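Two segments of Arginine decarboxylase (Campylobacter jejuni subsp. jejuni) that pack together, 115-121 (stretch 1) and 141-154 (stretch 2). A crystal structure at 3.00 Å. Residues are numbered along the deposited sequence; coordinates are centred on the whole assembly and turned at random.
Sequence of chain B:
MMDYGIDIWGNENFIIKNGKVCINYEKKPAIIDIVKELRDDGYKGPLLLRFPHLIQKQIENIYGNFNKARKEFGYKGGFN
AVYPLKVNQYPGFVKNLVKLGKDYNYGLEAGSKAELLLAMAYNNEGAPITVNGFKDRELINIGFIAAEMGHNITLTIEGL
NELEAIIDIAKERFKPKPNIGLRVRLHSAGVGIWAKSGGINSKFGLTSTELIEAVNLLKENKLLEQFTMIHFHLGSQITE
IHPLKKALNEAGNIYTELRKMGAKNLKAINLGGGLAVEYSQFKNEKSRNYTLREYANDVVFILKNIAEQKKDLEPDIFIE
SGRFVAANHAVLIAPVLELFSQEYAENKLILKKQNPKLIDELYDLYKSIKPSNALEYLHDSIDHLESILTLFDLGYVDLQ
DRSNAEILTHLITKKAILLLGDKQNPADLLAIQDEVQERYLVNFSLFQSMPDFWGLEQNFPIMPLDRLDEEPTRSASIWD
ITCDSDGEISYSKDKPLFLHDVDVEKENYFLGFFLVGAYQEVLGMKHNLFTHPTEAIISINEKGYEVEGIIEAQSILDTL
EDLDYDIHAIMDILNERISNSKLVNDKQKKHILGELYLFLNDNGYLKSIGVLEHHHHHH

Stretch 1 115-121: ELLLAMA
Stretch 2 141-154: NIGFIAAEMGHNIT

Stretch 1 is helical throughout, and stretch 2 opens inside a helix that begins earlier in the chain and carries I142 to A146 past stretch 1. The two axes run nearly parallel: their N-to-C directions differ by 6°, and the axes approach to 10.7 Å. In register, L116 CA lies 7.7 Å from G143 CA, L117 CA 8.2 Å from I142 CA, and M120 CA 6.5 Å from A146 CA. Bonds such as M120 N to L116 O (2.8 Å) and A146 N to I142 O (3.0 Å) hold each helix together, and no hydrogen bond crosses between the stretches.

Most of the contacts are apolar. M120, a selenomethionine (chi1 m, chi2 t, chi3 p), contributes the largest buried area. Its long, unbranched chain reaches across, with SE 3.5 Å from I142 CG1 and 3.8 Å from A146 CB; the small methyl of A146 suits the closest backbone approach in the register. M120 CE lies 3.8 Å from CG1 of I145 (chi1 98°, chi2 t) and 3.3 Å from CE of M149, a second selenomethionine (t, t, m). I142 (t, t) points toward stretch 1, its CD1 3.3 Å from CD1 of L117 (chi1 -99°, chi2 -27°) and its CG2 4.0 Å from L116 CD1. L116 (chi1 -146°, chi2 -160°) also brings CD1 to 4.1 Å from G143 CA, where glycine presents bare backbone, and CD2 to 4.0 Å from CD1 of I153 (t, t).

The second helix ends in a Schellman motif: H151 N bonds back to A146 O (3.0 Å) and G150 N to A147 O (2.9 Å), into its last turn. G150, at phi/psi 102/10, suits glycine because a CB would jam against the preceding carbonyl. The chain then extends, with I153 in a strand at -98/145.

The closest polar approach is made by H151 (chi1 -98°, chi2 138°): M120 O sits at its ring edge, 3.0 Å from CE1, a close contact with a polarised carbon.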

# COMPACT_ATOMS: atom_id res chain seq x y z
N GLU B 115 11.22 -13.04 -10.34
CA GLU B 115 12.50 -12.58 -9.82
C GLU B 115 13.66 -13.51 -10.17
O GLU B 115 14.76 -13.04 -10.50
CB GLU B 115 12.44 -12.40 -8.30
CG GLU B 115 11.42 -11.39 -7.86
CD GLU B 115 11.52 -11.06 -6.38
OE1 GLU B 115 11.80 -11.99 -5.59
OE2 GLU B 115 11.31 -9.89 -6.02
N LEU B 116 13.43 -14.81 -10.10
CA LEU B 116 14.48 -15.77 -10.41
C LEU B 116 14.95 -15.56 -11.84
O LEU B 116 16.16 -15.50 -12.09
CB LEU B 116 13.98 -17.21 -10.26
CG LEU B 116 14.99 -18.25 -9.76
CD1 LEU B 116 14.50 -19.62 -10.15
CD2 LEU B 116 16.37 -18.00 -10.33
N LEU B 117 14.01 -15.44 -12.78
CA LEU B 117 14.39 -15.21 -14.17
C LEU B 117 15.25 -13.97 -14.26
O LEU B 117 16.34 -14.02 -14.84
CB LEU B 117 13.16 -15.04 -15.07
CG LEU B 117 12.64 -16.23 -15.91
CD1 LEU B 117 13.79 -17.18 -16.23
CD2 LEU B 117 11.53 -16.97 -15.18
N LEU B 118 14.78 -12.87 -13.69
CA LEU B 118 15.53 -11.62 -13.72
C LEU B 118 16.95 -11.90 -13.23
O LEU B 118 17.94 -11.62 -13.92
CB LEU B 118 14.89 -10.59 -12.78
CG LEU B 118 14.96 -9.10 -13.14
CD1 LEU B 118 15.06 -8.33 -11.85
CD2 LEU B 118 16.16 -8.78 -14.05
N ALA B 119 17.04 -12.45 -12.02
CA ALA B 119 18.33 -12.76 -11.42
C ALA B 119 19.19 -13.57 -12.38
O ALA B 119 20.37 -13.27 -12.55
CB ALA B 119 18.12 -13.52 -10.15
N MSE B 120 18.61 -14.58 -13.00
CA MSE B 120 19.34 -15.43 -13.92
C MSE B 120 19.91 -14.68 -15.10
O MSE B 120 20.83 -15.16 -15.77
CB MSE B 120 18.44 -16.53 -14.44
CG MSE B 120 18.23 -17.59 -13.43
SE MSE B 120 16.84 -18.77 -13.96
CE MSE B 120 17.58 -19.29 -15.70
N ALA B 121 19.36 -13.51 -15.37
CA ALA B 121 19.82 -12.73 -16.50
C ALA B 121 20.87 -11.70 -16.11
O ALA B 121 21.91 -11.61 -16.77
CB ALA B 121 18.64 -12.06 -17.19
N ASN B 141 12.53 -26.52 -11.37
CA ASN B 141 13.13 -26.82 -12.65
C ASN B 141 13.94 -25.67 -13.18
O ASN B 141 15.10 -25.84 -13.58
CB ASN B 141 12.07 -27.22 -13.65
CG ASN B 141 11.91 -28.70 -13.73
OD1 ASN B 141 12.85 -29.41 -14.08
ND2 ASN B 141 10.72 -29.20 -13.39
N ILE B 142 13.35 -24.49 -13.22
CA ILE B 142 14.09 -23.35 -13.72
C ILE B 142 15.32 -23.09 -12.85
O ILE B 142 16.34 -22.62 -13.34
CB ILE B 142 13.19 -22.10 -13.78
CG1 ILE B 142 14.05 -20.85 -13.97
CG2 ILE B 142 12.37 -21.98 -12.54
CD1 ILE B 142 13.24 -19.59 -14.02
N GLY B 143 15.23 -23.43 -11.56
CA GLY B 143 16.37 -23.23 -10.68
C GLY B 143 17.49 -24.13 -11.16
O GLY B 143 18.67 -23.75 -11.19
N PHE B 144 17.10 -25.34 -11.53
CA PHE B 144 18.00 -26.36 -12.06
C PHE B 144 18.62 -25.87 -13.35
O PHE B 144 19.83 -25.97 -13.54
CB PHE B 144 17.23 -27.65 -12.35
CG PHE B 144 17.40 -28.71 -11.31
CD1 PHE B 144 18.35 -29.71 -11.47
CD2 PHE B 144 16.62 -28.71 -10.17
CE1 PHE B 144 18.52 -30.70 -10.50
CE2 PHE B 144 16.78 -29.69 -9.19
CZ PHE B 144 17.74 -30.68 -9.36
N ILE B 145 17.80 -25.33 -14.26
CA ILE B 145 18.42 -24.89 -15.50
C ILE B 145 19.39 -23.75 -15.23
O ILE B 145 20.34 -23.57 -15.98
CB ILE B 145 17.40 -24.43 -16.63
CG1 ILE B 145 17.26 -22.93 -16.63
CG2 ILE B 145 16.01 -25.04 -16.45
CD1 ILE B 145 16.52 -22.52 -17.84
N ALA B 146 19.16 -23.01 -14.15
CA ALA B 146 20.06 -21.91 -13.78
C ALA B 146 21.40 -22.50 -13.39
O ALA B 146 22.44 -21.88 -13.57
CB ALA B 146 19.46 -21.11 -12.63
N ALA B 147 21.36 -23.71 -12.85
CA ALA B 147 22.57 -24.41 -12.45
C ALA B 147 23.32 -24.89 -13.69
O ALA B 147 24.53 -24.70 -13.81
CB ALA B 147 22.21 -25.60 -11.58
N GLU B 148 22.56 -25.49 -14.61
CA GLU B 148 23.09 -26.03 -15.87
C GLU B 148 23.66 -24.90 -16.71
O GLU B 148 24.57 -25.09 -17.50
CB GLU B 148 21.97 -26.75 -16.61
CG GLU B 148 21.34 -27.86 -15.76
CD GLU B 148 19.94 -28.24 -16.19
OE1 GLU B 148 19.36 -27.53 -17.04
OE2 GLU B 148 19.42 -29.26 -15.66
N MSE B 149 23.11 -23.72 -16.50
CA MSE B 149 23.51 -22.52 -17.21
C MSE B 149 24.87 -22.04 -16.74
O MSE B 149 25.48 -21.18 -17.37
CB MSE B 149 22.47 -21.46 -16.93
CG MSE B 149 22.53 -20.24 -17.79
SE MSE B 149 20.94 -19.23 -17.38
CE MSE B 149 19.59 -20.51 -18.07
N GLY B 150 25.32 -22.60 -15.62
CA GLY B 150 26.60 -22.24 -15.04
C GLY B 150 26.54 -21.29 -13.85
O GLY B 150 27.56 -20.78 -13.39
N HIS B 151 25.34 -21.07 -13.32
CA HIS B 151 25.16 -20.16 -12.19
C HIS B 151 25.37 -20.80 -10.84
O HIS B 151 25.21 -22.00 -10.66
CB HIS B 151 23.75 -19.56 -12.22
CG HIS B 151 23.70 -18.20 -12.83
ND1 HIS B 151 22.70 -17.81 -13.69
CD2 HIS B 151 24.51 -17.12 -12.69
CE1 HIS B 151 22.90 -16.56 -14.07
NE2 HIS B 151 24.00 -16.12 -13.47
N ASN B 152 25.73 -19.98 -9.86
CA ASN B 152 25.94 -20.48 -8.52
C ASN B 152 24.62 -20.32 -7.77
O ASN B 152 24.50 -19.46 -6.90
CB ASN B 152 27.03 -19.68 -7.86
CG ASN B 152 27.30 -20.13 -6.46
OD1 ASN B 152 28.16 -19.57 -5.79
ND2 ASN B 152 26.57 -21.14 -6.01
N ILE B 153 23.63 -21.16 -8.09
CA ILE B 153 22.33 -21.05 -7.45
C ILE B 153 22.11 -22.01 -6.29
O ILE B 153 22.61 -23.14 -6.30
CB ILE B 153 21.19 -21.22 -8.50
CG1 ILE B 153 19.84 -20.95 -7.86
CG2 ILE B 153 21.24 -22.60 -9.10
CD1 ILE B 153 18.68 -20.94 -8.84
N THR B 154 21.37 -21.55 -5.28
CA THR B 154 21.06 -22.34 -4.09
C THR B 154 19.56 -22.27 -3.85
O THR B 154 19.01 -21.18 -3.69
CB THR B 154 21.76 -21.78 -2.81
OG1 THR B 154 23.19 -21.89 -2.95
CG2 THR B 154 21.32 -22.54 -1.57